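Local structure of soluble epoxide hydrolase (Bacillus megaterium, 4INZ) at residues N178-G181 and L182-V186; G211-L214 and S215-S218; R55-I58 and D59-N63; K290-E293 and V294-M298; P142-F145 and M146-L149. The protein is a soluble epoxide hydrolase of the alpha/beta hydrolase fold, in which a central, mostly parallel sheet is flanked by helices. The protein carries 1 engineered substitution. All coordinates share one frame; numbering follows the deposited sequence.

Interaction 1 (N178-G181 and L182-V186); sequences NFSG and LRKLV
Arg-183 turns back along its helix and spends its guanidinium on backbone carbonyls five and six residues earlier. NE donates to Asn-178 O at 2.9 Å, nearly straight (165°); the oxygen lies in the guanidinium plane, although NE stands above the carbonyl plane. NH1 bonds to Asp-177 O. The bend at chi3 (-79°) brings the group round, with one face resting over Ser-180 CA, 3.7 Å from CZ. Arginine suits the place because NE and NH1 can each reach a carbonyl. Helix 169-193 is kinked here: Asn-178 and Phe-179 have positive phi, which asparagine tolerates well, and Gly-181 N has no bond to the preceding turn. The helix lies between strands 131-137 and 248-253 in sequence, where relatives carry the lid over the core domain.

Backbone bonds of the i to i+4 kind span the kink, from Arg-183 N to Phe-179 O (2.9 Å) and from Lys-184 N to Ser-180 O (3.0 Å). Lys-184 curls over the same serine, its NZ 3.4 Å from Ser-180 CB, while Ser-180 OG bonds to Arg-176 O.

Phe-179 CD1 meets Leu-182 CD1 at 3.9 Å, the two apolar side chains running alongside; Leu-182 continues onto Trp-208 and Phe-47.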
loop_
_atom_site.group_PDB
_atom_site.type_symbol
_atom_site.label_atom_id
_atom_site.label_comp_id
_atom_site.label_asym_id
_atom_site.label_seq_id
_atom_site.Cartn_x
_atom_site.Cartn_y
_atom_site.Cartn_z
ATOM N N ASN A 178 21.803 11.155 -5.199
ATOM C CA ASN A 178 21.601 10.055 -4.272
ATOM C C ASN A 178 20.144 9.977 -3.803
ATOM O O ASN A 178 19.871 9.827 -2.617
ATOM C CB ASN A 178 22.568 10.213 -3.091
ATOM C CG ASN A 178 22.593 9.002 -2.185
ATOM O OD1 ASN A 178 22.679 9.131 -0.959
ATOM N ND2 ASN A 178 22.518 7.813 -2.778
ATOM N N PHE A 179 19.217 10.085 -4.753
ATOM C CA PHE A 179 17.784 9.989 -4.467
ATOM C C PHE A 179 17.313 11.018 -3.441
ATOM O O PHE A 179 16.552 10.696 -2.529
ATOM C CB PHE A 179 17.420 8.571 -4.024
ATOM C CG PHE A 179 17.786 7.520 -5.036
ATOM C CD1 PHE A 179 16.910 7.191 -6.063
ATOM C CD2 PHE A 179 19.015 6.889 -4.981
ATOM C CE1 PHE A 179 17.251 6.235 -7.011
ATOM C CE2 PHE A 179 19.372 5.930 -5.929
ATOM C CZ PHE A 179 18.489 5.605 -6.945
ATOM N N SER A 180 17.751 12.261 -3.614
ATOM C CA SER A 180 17.474 13.319 -2.654
ATOM C C SER A 180 15.981 13.528 -2.426
ATOM O O SER A 180 15.547 13.735 -1.295
ATOM C CB SER A 180 18.128 14.630 -3.100
ATOM O OG SER A 180 17.740 14.956 -4.421
ATOM N N GLY A 181 15.193 13.469 -3.497
ATOM C CA GLY A 181 13.760 13.675 -3.375
ATOM C C GLY A 181 13.109 12.623 -2.494
ATOM O O GLY A 181 12.225 12.925 -1.683
ATOM N N LEU A 182 13.546 11.378 -2.652
ATOM C CA LEU A 182 13.006 10.275 -1.861
ATOM C C LEU A 182 13.526 10.320 -0.425
ATOM O O LEU A 182 12.805 9.997 0.519
ATOM C CB LEU A 182 13.346 8.932 -2.513
ATOM C CG LEU A 182 12.734 8.697 -3.896
ATOM C CD1 LEU A 182 13.343 7.468 -4.567
ATOM C CD2 LEU A 182 11.212 8.569 -3.805
ATOM N N ARG A 183 14.784 10.719 -0.266
ATOM C CA ARG A 183 15.367 10.866 1.067
ATOM C C ARG A 183 14.597 11.886 1.894
ATOM O O ARG A 183 14.326 11.672 3.080
ATOM C CB ARG A 183 16.837 11.286 0.979
ATOM C CG ARG A 183 17.780 10.155 0.621
ATOM C CD ARG A 183 19.230 10.542 0.862
ATOM N NE ARG A 183 19.777 11.380 -0.204
ATOM C CZ ARG A 183 20.097 12.662 -0.062
ATOM N NH1 ARG A 183 20.595 13.340 -1.089
ATOM N NH2 ARG A 183 19.927 13.266 1.110
ATOM N N LYS A 184 14.253 13.004 1.268
ATOM C CA LYS A 184 13.566 14.062 1.986
ATOM C C LYS A 184 12.156 13.617 2.335
ATOM O O LYS A 184 11.620 13.977 3.378
ATOM C CB LYS A 184 13.561 15.346 1.159
ATOM C CG LYS A 184 14.968 15.890 0.910
ATOM C CD LYS A 184 14.963 17.233 0.188
ATOM C CE LYS A 184 16.379 17.793 0.055
ATOM N NZ LYS A 184 17.295 16.885 -0.692
ATOM N N LEU A 185 11.574 12.798 1.470
ATOM C CA LEU A 185 10.207 12.339 1.657
ATOM C C LEU A 185 10.088 11.337 2.804
ATOM O O LEU A 185 9.212 11.469 3.658
ATOM C CB LEU A 185 9.675 11.740 0.353
ATOM C CG LEU A 185 8.208 11.332 0.286
ATOM C CD1 LEU A 185 7.307 12.488 0.698
ATOM C CD2 LEU A 185 7.870 10.854 -1.125
ATOM N N VAL A 186 10.986 10.357 2.838
ATOM C CA VAL A 186 10.871 9.235 3.771
ATOM C C VAL A 186 12.006 9.120 4.789
ATOM O O VAL A 186 11.769 8.820 5.961
ATOM C CB VAL A 186 10.772 7.899 2.999
ATOM C CG1 VAL A 186 11.070 6.714 3.916
ATOM C CG2 VAL A 186 9.401 7.767 2.364
#

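Interaction 2 (G211-L214 and S215-S218); sequences GSVL and SMLS
Ser-212 and Ser-215 face each other across the first turn of helix 213-220. The hydroxyl of Ser-212 sits opposite its own backbone N about the first side-chain bond (chi1 168°), which carries OG forward over the start of the helix, where it accepts from Ser-215 N at 3.1 Å in an almost linear bond (171°). Serine suits the place because its short side chain can take up one of the N-H groups that have no carbonyl before them. The CB of Ser-212 also lies 3.3 Å from Ser-215 OG, a hydroxyl that bonds to Tyr-87 OH.

On another side of the helix, Val-213 and Leu-217 run alongside each other and point the same way, CG1 of the valine touching CD1 of the leucine at 3.8 Å. The backbone bond from Leu-217 N to Val-213 O (2.9 Å) holds their spacing. Val-213 also packs on Met-174 and Glu-175 of helix 169-193, so a compact branched residue fills the joint between the two helices.

Farther along, Ser-218 returns to the previous turn. Its OG donates to Leu-214 O at 2.8 Å from well above the carbonyl plane, and its own N reaches the same oxygen at 2.9 Å. Two donors thus grip one carbonyl, and the proton of the buried hydroxyl is used within its own helix.

The serine N-cap, with its capping bond to Ser-215 N, is a standard motif for starting a helix; this one probably belongs to the lid inserted between strands 131-137 and 248-253.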
loop_
_atom_site.group_PDB
_atom_site.type_symbol
_atom_site.label_atom_id
_atom_site.label_comp_id
_atom_site.label_asym_id
_atom_site.label_seq_id
_atom_site.Cartn_x
_atom_site.Cartn_y
_atom_site.Cartn_z
ATOM N N GLY A 211 15.508 -0.636 -7.507
ATOM C CA GLY A 211 14.199 -0.432 -8.101
ATOM C C GLY A 211 14.252 0.567 -9.235
ATOM O O GLY A 211 15.328 0.982 -9.650
ATOM N N SER A 212 13.079 0.960 -9.727
ATOM C CA SER A 212 12.976 1.928 -10.811
ATOM C C SER A 212 12.010 3.046 -10.447
ATOM O O SER A 212 10.807 2.816 -10.282
ATOM C CB SER A 212 12.494 1.255 -12.091
ATOM O OG SER A 212 12.137 2.234 -13.056
ATOM N N VAL A 213 12.532 4.259 -10.330
ATOM C CA VAL A 213 11.677 5.401 -10.046
ATOM C C VAL A 213 10.673 5.603 -11.179
ATOM O O VAL A 213 9.520 5.965 -10.939
ATOM C CB VAL A 213 12.495 6.679 -9.791
ATOM C CG1 VAL A 213 11.573 7.897 -9.717
ATOM C CG2 VAL A 213 13.292 6.531 -8.503
ATOM N N LEU A 214 11.098 5.343 -12.412
ATOM C CA LEU A 214 10.181 5.435 -13.546
ATOM C C LEU A 214 8.983 4.509 -13.335
ATOM O O LEU A 214 7.830 4.921 -13.474
ATOM C CB LEU A 214 10.895 5.109 -14.861
ATOM C CG LEU A 214 10.012 5.088 -16.110
ATOM C CD1 LEU A 214 9.266 6.406 -16.277
ATOM C CD2 LEU A 214 10.836 4.780 -17.352
ATOM N N SER A 215 9.262 3.259 -12.983
ATOM C CA SER A 215 8.216 2.287 -12.698
ATOM C C SER A 215 7.302 2.769 -11.577
ATOM O O SER A 215 6.079 2.671 -11.676
ATOM C CB SER A 215 8.829 0.953 -12.289
ATOM O OG SER A 215 9.546 0.371 -13.362
ATOM N N MET A 216 7.900 3.269 -10.498
ATOM C CA MET A 216 7.116 3.718 -9.362
ATOM C C MET A 216 6.146 4.833 -9.781
ATOM O O MET A 216 4.960 4.788 -9.442
ATOM C CB MET A 216 8.049 4.133 -8.213
ATOM C CG MET A 216 8.973 2.986 -7.774
ATOM S SD MET A 216 10.515 3.427 -6.930
ATOM C CE MET A 216 9.889 3.985 -5.348
ATOM N N LEU A 217 6.648 5.815 -10.527
ATOM C CA LEU A 217 5.814 6.925 -10.991
ATOM C C LEU A 217 4.759 6.474 -11.995
ATOM O O LEU A 217 3.688 7.083 -12.095
ATOM C CB LEU A 217 6.685 8.038 -11.590
ATOM C CG LEU A 217 7.605 8.721 -10.573
ATOM C CD1 LEU A 217 8.623 9.648 -11.232
ATOM C CD2 LEU A 217 6.777 9.477 -9.530
ATOM N N SER A 218 5.060 5.408 -12.733
ATOM C CA SER A 218 4.147 4.891 -13.753
ATOM C C SER A 218 2.780 4.511 -13.179
ATOM O O SER A 218 1.756 4.680 -13.843
ATOM C CB SER A 218 4.769 3.707 -14.503
ATOM O OG SER A 218 5.863 4.128 -15.296
#

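Interaction 3 (R55-I58 and D59-N63); sequences RHQI and DEFSN
Gln-57 and Phe-61 meet one turn apart on helix 55-61, the helical link of the beta-alpha-beta crossover between the neighbouring parallel strands 40-44 and 66-70. The ring of Phe-61 presents its edge to Gln-57 O, which lies in the ring plane 3.3 Å from CD2. Such an approach sets the slightly positive rim of the ring against the carbonyl, while the same oxygen takes the Phe-61 N-H at 2.9 Å. CD2 also lies 4.1 Å from Gln-57 CB. One face of the ring carries Glu-60 CG, 3.7 Å above its plane. A large aromatic fits here because the ring also reaches Met-41, Thr-67 and the indole of Trp-299, joining the helix to sheet strands and to helix 291-303.

Ile-58 turns its branched side chain to strand residues Ile-33, Thr-67 and Ala-69. Its carbonyl meets the last turn: Ser-62 OG donates to Ile-58 O at 2.8 Å, whereas Ser-62 N reaches that oxygen only weakly (3.2 Å, 126°). With OG between the backbone N and the carbonyl carbon (chi1 58°), the hydroxyl is turned back to Ile-58 O, 16° from the carbonyl plane.

The hydroxyl thus adds a second, shorter bond to one carbonyl, which would compensate for the weak backbone bond. Because Ser-62 OG also bonds to Lys-35 NZ, the nearby ammonium would be expected to polarise the hydroxyl and strengthen its bond to Ile-58 O.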
loop_
_atom_site.group_PDB
_atom_site.type_symbol
_atom_site.label_atom_id
_atom_site.label_comp_id
_atom_site.label_asym_id
_atom_site.label_seq_id
_atom_site.Cartn_x
_atom_site.Cartn_y
_atom_site.Cartn_z
ATOM N N ARG A 55 8.649 -4.842 8.338
ATOM C CA ARG A 55 9.567 -5.639 9.156
ATOM C C ARG A 55 9.051 -5.974 10.565
ATOM O O ARG A 55 9.260 -7.089 11.059
ATOM C CB ARG A 55 10.929 -4.940 9.242
ATOM C CG ARG A 55 10.878 -3.547 9.871
ATOM C CD ARG A 55 12.103 -2.726 9.464
ATOM N NE ARG A 55 12.101 -1.397 10.066
ATOM C CZ ARG A 55 11.405 -0.370 9.591
ATOM N NH1 ARG A 55 10.651 -0.523 8.504
ATOM N NH2 ARG A 55 11.457 0.808 10.208
ATOM N N HIS A 56 8.401 -5.015 11.224
ATOM C CA HIS A 56 7.955 -5.239 12.598
ATOM C C HIS A 56 6.764 -6.188 12.677
ATOM O O HIS A 56 6.594 -6.903 13.672
ATOM C CB HIS A 56 7.619 -3.919 13.286
ATOM C CG HIS A 56 8.782 -2.981 13.387
ATOM N ND1 HIS A 56 9.889 -3.249 14.164
ATOM C CD2 HIS A 56 9.006 -1.776 12.813
ATOM C CE1 HIS A 56 10.749 -2.249 14.060
ATOM N NE2 HIS A 56 10.233 -1.337 13.255
ATOM N N GLN A 57 5.935 -6.184 11.639
ATOM C CA GLN A 57 4.811 -7.117 11.582
ATOM C C GLN A 57 5.279 -8.499 11.146
ATOM O O GLN A 57 4.760 -9.508 11.611
ATOM C CB GLN A 57 3.704 -6.601 10.651
ATOM C CG GLN A 57 2.931 -5.407 11.216
ATOM C CD GLN A 57 3.774 -4.151 11.246
ATOM O OE1 GLN A 57 4.415 -3.792 10.249
ATOM N NE2 GLN A 57 3.783 -3.471 12.388
ATOM N N ILE A 58 6.254 -8.545 10.247
ATOM C CA ILE A 58 6.861 -9.822 9.874
ATOM C C ILE A 58 7.425 -10.507 11.127
ATOM O O ILE A 58 7.182 -11.694 11.362
ATOM C CB ILE A 58 7.964 -9.633 8.819
ATOM C CG1 ILE A 58 7.333 -9.214 7.493
ATOM C CG2 ILE A 58 8.769 -10.932 8.630
ATOM C CD1 ILE A 58 8.338 -8.732 6.473
ATOM N N ASP A 59 8.156 -9.756 11.945
ATOM C CA ASP A 59 8.745 -10.339 13.153
ATOM C C ASP A 59 7.687 -10.787 14.158
ATOM O O ASP A 59 7.829 -11.828 14.812
ATOM C CB ASP A 59 9.725 -9.364 13.809
ATOM C CG ASP A 59 10.993 -9.173 12.992
ATOM O OD1 ASP A 59 11.278 -10.019 12.112
ATOM O OD2 ASP A 59 11.708 -8.179 13.235
ATOM N N GLU A 60 6.619 -10.007 14.275
ATOM C CA GLU A 60 5.621 -10.272 15.304
ATOM C C GLU A 60 4.685 -11.416 14.935
ATOM O O GLU A 60 4.329 -12.234 15.782
ATOM C CB GLU A 60 4.804 -9.009 15.608
ATOM C CG GLU A 60 3.621 -9.257 16.532
ATOM C CD GLU A 60 4.023 -9.561 17.978
ATOM O OE1 GLU A 60 5.201 -9.360 18.346
ATOM O OE2 GLU A 60 3.149 -10.004 18.752
ATOM N N PHE A 61 4.279 -11.471 13.672
ATOM C CA PHE A 61 3.239 -12.421 13.267
ATOM C C PHE A 61 3.752 -13.711 12.640
ATOM O O PHE A 61 2.963 -14.606 12.336
ATOM C CB PHE A 61 2.210 -11.727 12.369
ATOM C CG PHE A 61 1.417 -10.688 13.098
ATOM C CD1 PHE A 61 0.283 -11.044 13.814
ATOM C CD2 PHE A 61 1.837 -9.363 13.118
ATOM C CE1 PHE A 61 -0.434 -10.089 14.517
ATOM C CE2 PHE A 61 1.128 -8.406 13.824
ATOM C CZ PHE A 61 -0.009 -8.770 14.521
ATOM N N SER A 62 5.068 -13.822 12.481
ATOM C CA SER A 62 5.651 -15.013 11.852
ATOM C C SER A 62 5.674 -16.268 12.735
ATOM O O SER A 62 5.999 -17.358 12.257
ATOM C CB SER A 62 7.053 -14.713 11.314
ATOM O OG SER A 62 7.911 -14.252 12.343
ATOM N N ASN A 63 5.331 -16.134 14.010
ATOM C CA ASN A 63 5.235 -17.308 14.872
ATOM C C ASN A 63 3.877 -17.985 14.747
ATOM O O ASN A 63 3.704 -19.126 15.176
ATOM C CB ASN A 63 5.504 -16.947 16.336
ATOM C CG ASN A 63 6.861 -16.306 16.538
ATOM O OD1 ASN A 63 6.958 -15.182 17.032
ATOM N ND2 ASN A 63 7.918 -17.015 16.154
#

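Interaction 4 (K290-E293 and V294-M298); sequences KPQE and VNNVM
Gln-292 and Asn-296 lie side by side on one flank of helix 291-303, pointing the same way. Only the methylene part of the glutamine takes part: its CG comes 4.0 Å from Asn-296 ND2, and the two amides are turned almost perpendicular to each other (81°). Both are exposed, a fitting place for uncharged polar groups. Nearby, Asn-295 holds CG beside its backbone N and anti to the carbonyl carbon (chi1 -74°), which lays the amide back over Pro-291, with CG 3.0 Å from Pro-291 O. The asparagine ND2 does not bond to that oxygen, since the angle is poor; the backbone does, from Asn-295 N at 2.8 Å.

Behind these side chains stand the first turns of the helix. Lys-290 occupies the N-cap position, and its carbonyl accepts from Val-294 N at 3.1 Å. Pro-291 opens the helix, a position that asks for no N-H from its residue and so suits proline. Val-294 turns CG2 to within 3.3 Å of Lys-290 O, and Val-297 repeats the arrangement with CG2 3.3 Å from Glu-293 O.

These two valines face the sheet of the alpha/beta hydrolase fold, against which this C-terminal helix packs: Val-294 touches Ile-251 and Phe-137, and Val-297 touches Gln-249 and His-277. Beyond the helix, Asn-295 OD1 accepts from Gln-57 NE2 of helix 55-61, which would set the rotation of the amide, and ND2 makes a weak bond to His-56 O.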
loop_
_atom_site.group_PDB
_atom_site.type_symbol
_atom_site.label_atom_id
_atom_site.label_comp_id
_atom_site.label_asym_id
_atom_site.label_seq_id
_atom_site.Cartn_x
_atom_site.Cartn_y
_atom_site.Cartn_z
ATOM N N LYS A 290 4.742 3.315 14.837
ATOM C CA LYS A 290 4.244 2.880 16.143
ATOM C C LYS A 290 3.943 1.383 16.099
ATOM O O LYS A 290 2.790 0.962 16.229
ATOM C CB LYS A 290 2.962 3.642 16.500
ATOM C CG LYS A 290 3.141 5.150 16.623
ATOM C CD LYS A 290 4.053 5.522 17.784
ATOM C CE LYS A 290 4.093 7.041 17.990
ATOM N NZ LYS A 290 4.777 7.465 19.261
ATOM N N PRO A 291 4.981 0.567 15.915
ATOM C CA PRO A 291 4.736 -0.856 15.644
ATOM C C PRO A 291 4.051 -1.595 16.793
ATOM O O PRO A 291 3.243 -2.491 16.539
ATOM C CB PRO A 291 6.145 -1.413 15.399
ATOM C CG PRO A 291 7.060 -0.447 16.089
ATOM C CD PRO A 291 6.415 0.896 15.894
ATOM N N GLN A 292 4.364 -1.248 18.037
ATOM C CA GLN A 292 3.768 -1.982 19.149
ATOM C C GLN A 292 2.263 -1.726 19.233
ATOM O O GLN A 292 1.468 -2.663 19.360
ATOM C CB GLN A 292 4.436 -1.637 20.480
ATOM C CG GLN A 292 3.824 -2.405 21.636
ATOM C CD GLN A 292 4.621 -2.288 22.929
ATOM O OE1 GLN A 292 5.818 -1.989 22.917
ATOM N NE2 GLN A 292 3.953 -2.525 24.051
ATOM N N GLU A 293 1.873 -0.455 19.169
ATOM C CA GLU A 293 0.450 -0.105 19.178
ATOM C C GLU A 293 -0.284 -0.789 18.015
ATOM O O GLU A 293 -1.371 -1.358 18.181
ATOM C CB GLU A 293 0.262 1.411 19.089
ATOM C CG GLU A 293 -1.197 1.811 19.141
ATOM C CD GLU A 293 -1.411 3.305 19.198
ATOM O OE1 GLU A 293 -0.414 4.052 19.306
ATOM O OE2 GLU A 293 -2.586 3.734 19.143
ATOM N N VAL A 294 0.311 -0.710 16.832
ATOM C CA VAL A 294 -0.268 -1.327 15.643
ATOM C C VAL A 294 -0.407 -2.842 15.803
ATOM O O VAL A 294 -1.468 -3.425 15.519
ATOM C CB VAL A 294 0.592 -1.020 14.399
ATOM C CG1 VAL A 294 0.235 -1.955 13.250
ATOM C CG2 VAL A 294 0.427 0.450 13.988
ATOM N N ASN A 295 0.660 -3.482 16.263
ATOM C CA ASN A 295 0.653 -4.937 16.395
ATOM C C ASN A 295 -0.427 -5.410 17.355
ATOM O O ASN A 295 -1.081 -6.429 17.120
ATOM C CB ASN A 295 2.029 -5.460 16.810
ATOM C CG ASN A 295 3.035 -5.402 15.669
ATOM O OD1 ASN A 295 2.661 -5.176 14.512
ATOM N ND2 ASN A 295 4.315 -5.623 15.985
ATOM N N ASN A 296 -0.634 -4.660 18.429
ATOM C CA ASN A 296 -1.640 -5.060 19.405
ATOM C C ASN A 296 -3.057 -4.931 18.850
ATOM O O ASN A 296 -3.933 -5.733 19.176
ATOM C CB ASN A 296 -1.479 -4.289 20.714
ATOM C CG ASN A 296 -0.316 -4.802 21.541
ATOM O OD1 ASN A 296 0.131 -5.936 21.359
ATOM N ND2 ASN A 296 0.187 -3.968 22.448
ATOM N N VAL A 297 -3.270 -3.926 18.006
ATOM C CA VAL A 297 -4.564 -3.747 17.351
ATOM C C VAL A 297 -4.799 -4.858 16.323
ATOM O O VAL A 297 -5.909 -5.396 16.213
ATOM C CB VAL A 297 -4.682 -2.357 16.679
ATOM C CG1 VAL A 297 -5.961 -2.271 15.837
ATOM C CG2 VAL A 297 -4.672 -1.257 17.750
ATOM N N MET A 298 -3.751 -5.216 15.586
ATOM C CA MET A 298 -3.862 -6.310 14.628
ATOM C C MET A 298 -4.249 -7.599 15.338
ATOM O O MET A 298 -5.164 -8.290 14.902
ATOM C CB MET A 298 -2.570 -6.486 13.824
ATOM C CG MET A 298 -2.297 -5.323 12.882
ATOM S SD MET A 298 -0.700 -5.451 12.041
ATOM C CE MET A 298 -0.926 -6.964 11.097
#

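Interaction 5 (P142-F145 and M146-L149); sequences PYTF and MREL
Met-146 folds back on the first turn of helix 142-151, where its CG rests 3.6 Å from Pro-142 O; its flexible chain, bent at chi2 and chi3, adapts to this buried place.

Arg-147 follows, lying alongside Thr-144 so that one face of its guanidinium covers Thr-144 CB, 3.6 Å from NH2. The threonine hydroxyl is turned elsewhere, to Asn-263 O, leaving carbon for the flat group to rest on.

Glu-148 forms a salt bridge with Arg-147. Both NE (2.8 Å) and NH2 (2.9 Å) grip the single atom Glu-148 OE2, on its anti side. The buried carboxylate and the partly exposed guanidinium have further partners, Glu-148 OE1 bonding to Asn-152 ND2 and Arg-147 NH2 to Asp-265 O.

Leu-149 completes the turn. Its CG sits over one face of the Phe-145 ring, 4.0 Å from the centroid and 22° off the normal, a CH-pi contact, while its CD1 reaches Phe-145 CE2 at 3.5 Å. The phenylalanine places CG across CB from its N (chi1 -176°), which swings the ring forward to the leucine.

This largely buried helix follows core strand 131-137, consistent with the beginning of the lid region of alpha/beta hydrolase-fold epoxide hydrolases.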
loop_
_atom_site.group_PDB
_atom_site.type_symbol
_atom_site.label_atom_id
_atom_site.label_comp_id
_atom_site.label_asym_id
_atom_site.label_seq_id
_atom_site.Cartn_x
_atom_site.Cartn_y
_atom_site.Cartn_z
ATOM N N PRO A 142 -11.718 2.676 -2.147
ATOM C CA PRO A 142 -12.159 2.966 -3.519
ATOM C C PRO A 142 -13.265 4.017 -3.622
ATOM O O PRO A 142 -13.248 4.826 -4.552
ATOM C CB PRO A 142 -12.659 1.609 -4.010
ATOM C CG PRO A 142 -11.787 0.633 -3.281
ATOM C CD PRO A 142 -11.607 1.230 -1.902
ATOM N N TYR A 143 -14.207 4.015 -2.689
ATOM C CA TYR A 143 -15.368 4.896 -2.817
ATOM C C TYR A 143 -15.228 6.200 -2.042
ATOM O O TYR A 143 -15.488 7.275 -2.587
ATOM C CB TYR A 143 -16.661 4.170 -2.430
ATOM C CG TYR A 143 -17.076 3.111 -3.428
ATOM C CD1 TYR A 143 -16.638 1.798 -3.297
ATOM C CD2 TYR A 143 -17.890 3.428 -4.514
ATOM C CE1 TYR A 143 -17.003 0.827 -4.210
ATOM C CE2 TYR A 143 -18.265 2.465 -5.431
ATOM C CZ TYR A 143 -17.820 1.166 -5.276
ATOM O OH TYR A 143 -18.192 0.203 -6.186
ATOM N N THR A 144 -14.823 6.122 -0.777
ATOM C CA THR A 144 -14.700 7.340 0.009
ATOM C C THR A 144 -13.619 8.264 -0.541
ATOM O O THR A 144 -13.726 9.482 -0.418
ATOM C CB THR A 144 -14.471 7.071 1.520
ATOM O OG1 THR A 144 -13.204 6.429 1.722
ATOM C CG2 THR A 144 -15.598 6.210 2.096
ATOM N N PHE A 145 -12.580 7.697 -1.155
ATOM C CA PHE A 145 -11.511 8.541 -1.683
ATOM C C PHE A 145 -12.000 9.449 -2.803
ATOM O O PHE A 145 -11.646 10.628 -2.859
ATOM C CB PHE A 145 -10.317 7.723 -2.176
ATOM C CG PHE A 145 -9.171 8.572 -2.638
ATOM C CD1 PHE A 145 -8.521 9.418 -1.749
ATOM C CD2 PHE A 145 -8.742 8.534 -3.955
ATOM C CE1 PHE A 145 -7.462 10.203 -2.164
ATOM C CE2 PHE A 145 -7.682 9.320 -4.373
ATOM C CZ PHE A 145 -7.047 10.158 -3.478
ATOM N N MET A 146 -12.800 8.899 -3.709
ATOM C CA MET A 146 -13.372 9.710 -4.780
ATOM C C MET A 146 -14.299 10.779 -4.199
ATOM O O MET A 146 -14.317 11.917 -4.661
ATOM C CB MET A 146 -14.118 8.835 -5.783
ATOM C CG MET A 146 -13.216 7.849 -6.498
ATOM S SD MET A 146 -11.898 8.631 -7.463
ATOM C CE MET A 146 -12.844 9.339 -8.826
ATOM N N ARG A 147 -15.059 10.410 -3.174
ATOM C CA ARG A 147 -15.922 11.372 -2.502
ATOM C C ARG A 147 -15.116 12.567 -1.978
ATOM O O ARG A 147 -15.516 13.718 -2.133
ATOM C CB ARG A 147 -16.671 10.698 -1.356
ATOM C CG ARG A 147 -17.707 11.574 -0.665
ATOM C CD ARG A 147 -18.170 10.916 0.620
ATOM N NE ARG A 147 -17.056 10.720 1.542
ATOM C CZ ARG A 147 -17.058 9.861 2.556
ATOM N NH1 ARG A 147 -18.120 9.097 2.783
ATOM N NH2 ARG A 147 -15.989 9.758 3.341
ATOM N N GLU A 148 -13.978 12.292 -1.351
ATOM C CA GLU A 148 -13.164 13.363 -0.784
ATOM C C GLU A 148 -12.453 14.190 -1.858
ATOM O O GLU A 148 -12.333 15.408 -1.726
ATOM C CB GLU A 148 -12.172 12.810 0.242
ATOM C CG GLU A 148 -12.846 12.045 1.375
ATOM C CD GLU A 148 -13.869 12.891 2.137
ATOM O OE1 GLU A 148 -13.576 14.071 2.428
ATOM O OE2 GLU A 148 -14.966 12.373 2.443
ATOM N N LEU A 149 -11.993 13.535 -2.922
ATOM C CA LEU A 149 -11.386 14.260 -4.041
ATOM C C LEU A 149 -12.377 15.243 -4.649
ATOM O O LEU A 149 -11.991 16.316 -5.118
ATOM C CB LEU A 149 -10.907 13.302 -5.133
ATOM C CG LEU A 149 -9.552 12.628 -4.950
ATOM C CD1 LEU A 149 -9.182 11.860 -6.218
ATOM C CD2 LEU A 149 -8.484 13.664 -4.609
#

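Interactions 3 and 4 hold neighbouring helices against the central sheet: they touch directly, Phe-61 CZ lying 3.5 Å from Met-298 CB, and both turn aliphatic or aromatic groups to strands, while the seam between them mixes that apolar contact with the Gln-57 to Asn-295 amide bond. Interactions 1 and 2 are likewise joined, Leu-182 CD1 meeting Val-213 CG2 at 4.0 Å, in helices that probably form the lid; interaction 2 lies across the chain's centre from interaction 4. Interaction 5, also in the lid region, touches none of the others. Interactions 2 and 5 are largely buried, the rest partly so. Side chains satisfy backbone groups in 1, 2 and 3, by guanidinium or serine; only interaction 5 contains a salt bridge.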